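PDB 1AVG: triabin from Triatoma pallidipennis, which inhibits thrombin through a non-covalent one-to-one complex, suppressing fibrin formation and thrombin-induced platelet aggregation while barely affecting the enzyme's amidolytic activity. Local coordinates for residues Val54-Asn59 / Asp133-Ala138; Gly13-Glu18 / Phe96-Val101. All coordinates share one frame; numbering follows the deposited sequence.

Contact 1. Residues Val54-Asn59 / Asp133-Ala138; sequences VEIGYN and DTDPDA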
ATOM      1  N   VAL C  54      25.323   7.383   0.405  1.00 22.56           N
ATOM      2  CA  VAL C  54      25.252   8.819   0.590  1.00 15.40           C
ATOM      3  C   VAL C  54      24.037   9.031   1.483  1.00 15.88           C
ATOM      4  O   VAL C  54      22.915   8.767   1.063  1.00 16.56           O
ATOM      5  CB  VAL C  54      25.073   9.546  -0.758  1.00  9.55           C
ATOM      6  CG1 VAL C  54      24.846  11.022  -0.541  1.00 10.04           C
ATOM      7  CG2 VAL C  54      26.298   9.339  -1.622  1.00  6.41           C
ATOM      8  N   GLU C  55      24.272   9.425   2.731  1.00 11.47           N
ATOM      9  CA  GLU C  55      23.194   9.650   3.686  1.00  9.70           C
ATOM     10  C   GLU C  55      22.857  11.129   3.801  1.00 13.33           C
ATOM     11  O   GLU C  55      23.744  11.957   3.975  1.00 19.05           O
ATOM     12  CB  GLU C  55      23.570   9.082   5.052  1.00  2.31           C
ATOM     13  CG  GLU C  55      22.445   9.151   6.069  1.00  5.59           C
ATOM     14  CD  GLU C  55      22.638   8.198   7.227  1.00  8.88           C
ATOM     15  OE1 GLU C  55      23.525   7.330   7.153  1.00  6.88           O
ATOM     16  OE2 GLU C  55      21.895   8.309   8.219  1.00 12.18           O
ATOM     17  N   ILE C  56      21.569  11.449   3.762  1.00 15.51           N
ATOM     18  CA  ILE C  56      21.102  12.832   3.821  1.00 14.57           C
ATOM     19  C   ILE C  56      20.085  13.068   4.933  1.00 16.19           C
ATOM     20  O   ILE C  56      19.251  12.200   5.215  1.00 22.18           O
ATOM     21  CB  ILE C  56      20.412  13.205   2.503  1.00 13.82           C
ATOM     22  CG1 ILE C  56      21.323  12.883   1.321  1.00 16.42           C
ATOM     23  CG2 ILE C  56      20.056  14.668   2.495  1.00 16.89           C
ATOM     24  CD1 ILE C  56      20.601  12.278   0.135  1.00 15.29           C
ATOM     25  N   GLY C  57      20.174  14.235   5.566  1.00 14.94           N
ATOM     26  CA  GLY C  57      19.239  14.627   6.614  1.00 16.02           C
ATOM     27  C   GLY C  57      19.443  14.103   8.023  1.00 20.72           C
ATOM     28  O   GLY C  57      18.579  14.303   8.896  1.00 18.55           O
ATOM     29  N   TYR C  58      20.571  13.438   8.261  1.00 23.71           N
ATOM     30  CA  TYR C  58      20.846  12.889   9.580  1.00 27.41           C
ATOM     31  C   TYR C  58      21.581  13.920  10.415  1.00 32.95           C
ATOM     32  O   TYR C  58      22.798  14.049  10.344  1.00 37.34           O
ATOM     33  CB  TYR C  58      21.661  11.603   9.471  1.00 28.01           C
ATOM     34  CG  TYR C  58      21.674  10.767  10.730  1.00 25.45           C
ATOM     35  CD1 TYR C  58      20.513  10.559  11.469  1.00 24.04           C
ATOM     36  CD2 TYR C  58      22.852  10.170  11.174  1.00 28.45           C
ATOM     37  CE1 TYR C  58      20.523   9.778  12.618  1.00 29.92           C
ATOM     38  CE2 TYR C  58      22.877   9.389  12.318  1.00 33.43           C
ATOM     39  CZ  TYR C  58      21.712   9.196  13.036  1.00 35.80           C
ATOM     40  OH  TYR C  58      21.744   8.427  14.177  1.00 43.16           O
ATOM     41  N   ASN C  59      20.816  14.634  11.228  1.00 37.59           N
ATOM     42  CA  ASN C  59      21.318  15.689  12.108  1.00 39.14           C
ATOM     43  C   ASN C  59      22.512  15.350  13.000  1.00 38.61           C
ATOM     44  O   ASN C  59      23.122  16.252  13.572  1.00 42.86           O
ATOM     45  CB  ASN C  59      20.171  16.216  12.976  1.00 42.55           C
ATOM     46  CG  ASN C  59      19.314  15.096  13.550  1.00 49.28           C
ATOM     47  OD1 ASN C  59      19.807  14.218  14.264  1.00 51.88           O
ATOM     48  ND2 ASN C  59      18.037  15.096  13.198  1.00 51.20           N
ATOM     49  N   ASP C 133      17.333  13.536  -7.460  1.00 50.02           N
ATOM     50  CA  ASP C 133      17.709  14.863  -7.970  1.00 56.30           C
ATOM     51  C   ASP C 133      18.359  15.835  -6.978  1.00 57.35           C
ATOM     52  O   ASP C 133      19.534  16.164  -7.119  1.00 63.00           O
ATOM     53  CB  ASP C 133      16.515  15.536  -8.661  1.00 63.77           C
ATOM     54  CG  ASP C 133      16.095  14.825  -9.948  1.00 73.68           C
ATOM     55  OD1 ASP C 133      16.795  13.883 -10.391  1.00 75.69           O
ATOM     56  OD2 ASP C 133      15.054  15.218 -10.521  1.00 77.02           O
ATOM     57  N   THR C 134      17.588  16.318  -6.005  1.00 54.85           N
ATOM     58  CA  THR C 134      18.083  17.243  -4.980  1.00 48.66           C
ATOM     59  C   THR C 134      19.324  16.685  -4.271  1.00 43.59           C
ATOM     60  O   THR C 134      20.115  17.434  -3.701  1.00 42.34           O
ATOM     61  CB  THR C 134      16.987  17.524  -3.919  1.00 48.77           C
ATOM     62  OG1 THR C 134      15.746  17.802  -4.575  1.00 51.31           O
ATOM     63  CG2 THR C 134      17.356  18.724  -3.063  1.00 52.51           C
ATOM     64  N   ASP C 135      19.480  15.366  -4.301  1.00 41.22           N
ATOM     65  CA  ASP C 135      20.621  14.720  -3.662  1.00 35.64           C
ATOM     66  C   ASP C 135      21.923  15.096  -4.339  1.00 33.57           C
ATOM     67  O   ASP C 135      21.989  15.263  -5.561  1.00 29.30           O
ATOM     68  CB  ASP C 135      20.509  13.188  -3.706  1.00 29.94           C
ATOM     69  CG  ASP C 135      19.244  12.657  -3.065  1.00 22.48           C
ATOM     70  OD1 ASP C 135      18.694  13.311  -2.155  1.00 16.99           O
ATOM     71  OD2 ASP C 135      18.807  11.560  -3.476  1.00 19.10           O
ATOM     72  N   PRO C 136      22.983  15.247  -3.542  1.00 36.04           N
ATOM     73  CA  PRO C 136      24.282  15.595  -4.107  1.00 38.03           C
ATOM     74  C   PRO C 136      24.726  14.369  -4.897  1.00 42.93           C
ATOM     75  O   PRO C 136      24.358  13.241  -4.556  1.00 46.32           O
ATOM     76  CB  PRO C 136      25.151  15.761  -2.862  1.00 33.85           C
ATOM     77  CG  PRO C 136      24.169  16.153  -1.795  1.00 32.19           C
ATOM     78  CD  PRO C 136      23.034  15.231  -2.070  1.00 34.03           C
ATOM     79  N   ASP C 137      25.473  14.574  -5.971  1.00 45.16           N
ATOM     80  CA  ASP C 137      25.956  13.437  -6.741  1.00 46.49           C
ATOM     81  C   ASP C 137      27.011  12.768  -5.871  1.00 42.70           C
ATOM     82  O   ASP C 137      27.826  13.449  -5.252  1.00 42.45           O
ATOM     83  CB  ASP C 137      26.575  13.905  -8.066  1.00 51.47           C
ATOM     84  CG  ASP C 137      27.080  12.753  -8.928  1.00 55.13           C
ATOM     85  OD1 ASP C 137      26.462  11.666  -8.915  1.00 55.24           O
ATOM     86  OD2 ASP C 137      28.091  12.945  -9.639  1.00 60.22           O
ATOM     87  N   ALA C 138      26.979  11.444  -5.790  1.00 42.85           N
ATOM     88  CA  ALA C 138      27.953  10.716  -4.990  1.00 43.07           C
ATOM     89  C   ALA C 138      29.367  11.124  -5.397  1.00 46.10           C
ATOM     90  O   ALA C 138      30.235  11.267  -4.548  1.00 46.22           O
ATOM     91  CB  ALA C 138      27.761   9.222  -5.153  1.00 39.82           C
TER
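Val54 and Ile56, at the end of strand 51-56, meet the chain that leads into the C-terminal helix 138-141. Two contacts are plain hydrocarbon. Val54 puts its CG2 methyl against Ala138 CB at 3.8 Å, at the start of the helix; this branch stands anti to the carbonyl carbon because CG1 has taken the place opposite the backbone N (chi1 174°). More loosely, Ile56 CD1 reaches Pro136 CD at 4.4 Å.

A third contact is mixed. The same CD1 methyl comes up to the carboxylate of Asp135, with OD1 the nearer oxygen, and the two side chains cross at about a right angle. This is van der Waals contact alone. Both oxygens are hydrogen-bonded outside the two segments; OD2 accepts from Ser132 N and also makes a salt bridge with a basic side chain of another protein chain.

No hydrogen bond joins the two segments. Each is tied instead to strand 24-28: backbone hydrogen bonds join Val54 to Trp25 and Leu27, and Ile56 to Leu27 and to His29 just past that strand, while Tyr26 OH bonds Ala138 N. The chemistry therefore implies a buried, non-directional seam that lays the C-terminal segment against the barrel wall, with the Asp135 carboxylate lying against the Ile56 methyl while its polar bonds are made outside the two segments.

Contact 2. Residues Gly13-Glu18 / Phe96-Val101; sequences GDFKPE and FTFISV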
ATOM      1  N   GLY C  13      16.834 -13.578   4.643  1.00 48.04           N
ATOM      2  CA  GLY C  13      17.326 -14.892   4.250  1.00 51.35           C
ATOM      3  C   GLY C  13      17.980 -15.003   2.878  1.00 51.50           C
ATOM      4  O   GLY C  13      19.184 -15.234   2.787  1.00 56.92           O
ATOM      5  N   ASP C  14      17.210 -14.823   1.811  1.00 45.37           N
ATOM      6  CA  ASP C  14      17.747 -14.916   0.452  1.00 45.53           C
ATOM      7  C   ASP C  14      18.617 -13.724   0.036  1.00 45.54           C
ATOM      8  O   ASP C  14      18.842 -13.494  -1.158  1.00 47.72           O
ATOM      9  CB  ASP C  14      16.600 -15.092  -0.557  1.00 53.36           C
ATOM     10  CG  ASP C  14      15.572 -13.965  -0.492  1.00 57.55           C
ATOM     11  OD1 ASP C  14      14.864 -13.869   0.530  1.00 55.89           O
ATOM     12  OD2 ASP C  14      15.464 -13.186  -1.469  1.00 59.43           O
ATOM     13  N   PHE C  15      19.127 -12.989   1.016  1.00 42.16           N
ATOM     14  CA  PHE C  15      19.940 -11.812   0.752  1.00 40.80           C
ATOM     15  C   PHE C  15      21.323 -12.157   0.215  1.00 40.01           C
ATOM     16  O   PHE C  15      22.081 -12.888   0.851  1.00 43.67           O
ATOM     17  CB  PHE C  15      20.065 -10.969   2.031  1.00 41.41           C
ATOM     18  CG  PHE C  15      20.767  -9.653   1.832  1.00 36.93           C
ATOM     19  CD1 PHE C  15      20.222  -8.673   1.012  1.00 35.29           C
ATOM     20  CD2 PHE C  15      21.976  -9.395   2.465  1.00 35.27           C
ATOM     21  CE1 PHE C  15      20.871  -7.458   0.826  1.00 36.05           C
ATOM     22  CE2 PHE C  15      22.632  -8.183   2.284  1.00 35.57           C
ATOM     23  CZ  PHE C  15      22.079  -7.214   1.464  1.00 34.61           C
ATOM     24  N   LYS C  16      21.641 -11.640  -0.966  1.00 33.92           N
ATOM     25  CA  LYS C  16      22.942 -11.862  -1.568  1.00 34.49           C
ATOM     26  C   LYS C  16      23.742 -10.580  -1.316  1.00 37.54           C
ATOM     27  O   LYS C  16      23.703  -9.633  -2.114  1.00 38.30           O
ATOM     28  CB  LYS C  16      22.799 -12.141  -3.065  1.00 35.92           C
ATOM     29  N   PRO C  17      24.525 -10.559  -0.223  1.00 37.41           N
ATOM     30  CA  PRO C  17      25.359  -9.435   0.211  1.00 33.87           C
ATOM     31  C   PRO C  17      26.189  -8.728  -0.847  1.00 33.42           C
ATOM     32  O   PRO C  17      26.331  -7.508  -0.802  1.00 33.39           O
ATOM     33  CB  PRO C  17      26.233 -10.064   1.298  1.00 33.37           C
ATOM     34  CG  PRO C  17      26.314 -11.486   0.890  1.00 35.33           C
ATOM     35  CD  PRO C  17      24.889 -11.768   0.528  1.00 37.88           C
ATOM     36  N   GLU C  18      26.707  -9.460  -1.821  1.00 37.02           N
ATOM     37  CA  GLU C  18      27.519  -8.811  -2.840  1.00 42.05           C
ATOM     38  C   GLU C  18      26.746  -8.081  -3.935  1.00 40.73           C
ATOM     39  O   GLU C  18      27.335  -7.329  -4.710  1.00 41.08           O
ATOM     40  CB  GLU C  18      28.547  -9.772  -3.433  1.00 51.52           C
ATOM     41  CG  GLU C  18      29.837  -9.066  -3.886  1.00 65.88           C
ATOM     42  CD  GLU C  18      30.447  -8.150  -2.811  1.00 74.67           C
ATOM     43  OE1 GLU C  18      30.487  -8.539  -1.620  1.00 80.67           O
ATOM     44  OE2 GLU C  18      30.889  -7.035  -3.165  1.00 74.70           O
ATOM     45  N   PHE C  96      23.304  -3.622  10.094  1.00 25.41           N
ATOM     46  CA  PHE C  96      22.205  -3.658   9.123  1.00 26.37           C
ATOM     47  C   PHE C  96      21.445  -4.984   9.146  1.00 26.43           C
ATOM     48  O   PHE C  96      22.057  -6.050   9.032  1.00 23.55           O
ATOM     49  CB  PHE C  96      22.723  -3.494   7.693  1.00 31.80           C
ATOM     50  CG  PHE C  96      23.461  -2.221   7.435  1.00 39.33           C
ATOM     51  CD1 PHE C  96      23.140  -1.052   8.112  1.00 42.28           C
ATOM     52  CD2 PHE C  96      24.476  -2.192   6.481  1.00 42.89           C
ATOM     53  CE1 PHE C  96      23.819   0.130   7.840  1.00 46.47           C
ATOM     54  CE2 PHE C  96      25.160  -1.020   6.200  1.00 43.09           C
ATOM     55  CZ  PHE C  96      24.832   0.147   6.882  1.00 45.97           C
ATOM     56  N   THR C  97      20.125  -4.917   9.300  1.00 27.41           N
ATOM     57  CA  THR C  97      19.267  -6.107   9.267  1.00 25.00           C
ATOM     58  C   THR C  97      18.416  -5.867   8.026  1.00 24.85           C
ATOM     59  O   THR C  97      17.544  -4.994   8.023  1.00 28.77           O
ATOM     60  CB  THR C  97      18.342  -6.200  10.500  1.00 24.81           C
ATOM     61  OG1 THR C  97      19.127  -6.328  11.690  1.00 28.91           O
ATOM     62  CG2 THR C  97      17.418  -7.401  10.385  1.00 24.61           C
ATOM     63  N   PHE C  98      18.721  -6.570   6.947  1.00 17.94           N
ATOM     64  CA  PHE C  98      17.979  -6.366   5.719  1.00 15.32           C
ATOM     65  C   PHE C  98      16.616  -7.023   5.775  1.00 19.79           C
ATOM     66  O   PHE C  98      16.518  -8.232   5.955  1.00 26.35           O
ATOM     67  CB  PHE C  98      18.794  -6.859   4.534  1.00 12.79           C
ATOM     68  CG  PHE C  98      20.089  -6.114   4.350  1.00 18.18           C
ATOM     69  CD1 PHE C  98      21.239  -6.504   5.034  1.00 21.94           C
ATOM     70  CD2 PHE C  98      20.151  -4.994   3.529  1.00 16.20           C
ATOM     71  CE1 PHE C  98      22.433  -5.786   4.907  1.00 18.63           C
ATOM     72  CE2 PHE C  98      21.337  -4.271   3.396  1.00 23.15           C
ATOM     73  CZ  PHE C  98      22.483  -4.670   4.092  1.00 17.36           C
ATOM     74  N   ILE C  99      15.571  -6.214   5.626  1.00 22.49           N
ATOM     75  CA  ILE C  99      14.180  -6.681   5.664  1.00 22.87           C
ATOM     76  C   ILE C  99      13.666  -7.104   4.269  1.00 19.48           C
ATOM     77  O   ILE C  99      13.212  -8.233   4.075  1.00 16.34           O
ATOM     78  CB  ILE C  99      13.222  -5.563   6.206  1.00 22.28           C
ATOM     79  CG1 ILE C  99      13.839  -4.821   7.402  1.00 20.67           C
ATOM     80  CG2 ILE C  99      11.875  -6.151   6.583  1.00 24.04           C
ATOM     81  CD1 ILE C  99      14.074  -5.657   8.631  1.00 21.61           C
ATOM     82  N   SER C 100      13.764  -6.190   3.306  1.00 15.89           N
ATOM     83  CA  SER C 100      13.293  -6.406   1.941  1.00 14.79           C
ATOM     84  C   SER C 100      14.180  -5.575   1.041  1.00 13.77           C
ATOM     85  O   SER C 100      14.416  -4.406   1.323  1.00 17.46           O
ATOM     86  CB  SER C 100      11.849  -5.908   1.812  1.00 20.08           C
ATOM     87  OG  SER C 100      11.395  -5.884   0.467  1.00 17.37           O
ATOM     88  N   VAL C 101      14.626  -6.149  -0.065  1.00 13.72           N
ATOM     89  CA  VAL C 101      15.509  -5.432  -0.964  1.00 17.60           C
ATOM     90  C   VAL C 101      15.489  -5.905  -2.409  1.00 18.90           C
ATOM     91  O   VAL C 101      15.360  -7.090  -2.693  1.00 23.45           O
ATOM     92  CB  VAL C 101      17.006  -5.437  -0.420  1.00 22.34           C
ATOM     93  CG1 VAL C 101      17.347  -6.754   0.227  1.00 19.54           C
ATOM     94  CG2 VAL C 101      18.014  -5.146  -1.539  1.00 18.12           C
TER
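Two phenylalanines lie nearly flat on each other here: the rings of Phe15 and Phe98 form an offset face-to-face stack, with centroids 4.0 Å apart and planes only 17° from parallel. The rings are slipped: Phe15 CZ stands over the centre of the Phe98 ring, 3.4 Å above its plane, whereas Phe98 CG lies toward the rim of the Phe15 ring. That displacement brings the Phe98 CB methylene over the middle of Phe15, as a CH-pi contact of 4.2 Å to the centroid and 10° off the ring normal. Phe15 reaches across because its CG is anti to the backbone N (chi1 -174°), which carries the ring from the loop toward the strand.

Val101 adds an aliphatic contact. Its CG1 methyl approaches the CD1 side of Phe15 obliquely, 3.5 Å from Phe15 CD1, and the two side chains cross at about a right angle. On the Phe15 face opposite Phe98, the chain folds back so that Pro17 N covers the rim, 3.8 Å above the plane. Phe98 has a further aromatic neighbour in Phe20, which meets it edge-to-face, and its backbone is hydrogen-bonded to Met12.

Between Phe98 and Val101 the strand turns a corner at Ser100, and Ile99 and Ser100 together face Leu108 in a classic beta bulge. This break in the regular alternation is consistent with Phe98 and Val101, three residues apart, both directing their side chains toward segment 13-18. An N-terminal segment with a short helix, here 17-20, packed by an aromatic cluster against a bent barrel strand is an arrangement consistent with the lipocalin-like calycin fold to which triabin belongs.

How the contacts relate
Contact 1 and contact 2 lie on opposite sides of the chain's centre, their centres about 12 and 13 Å from it and about 23 Å from each other. Their nearest atoms are about 7 Å apart, so they do not touch, but one beta-sheet links them: strand 51-56 carries contact 1 and strand 92-101 contact 2. Along the chain the segments alternate, 13-18, 54-59, 96-101, 133-138; contact 2 packs an N-terminal segment on the barrel, and contact 1 the C-terminal one. In both, another protein chain comes close: to Asp135 in contact 1, and to Asp14, Ile99 and Ser100 in contact 2.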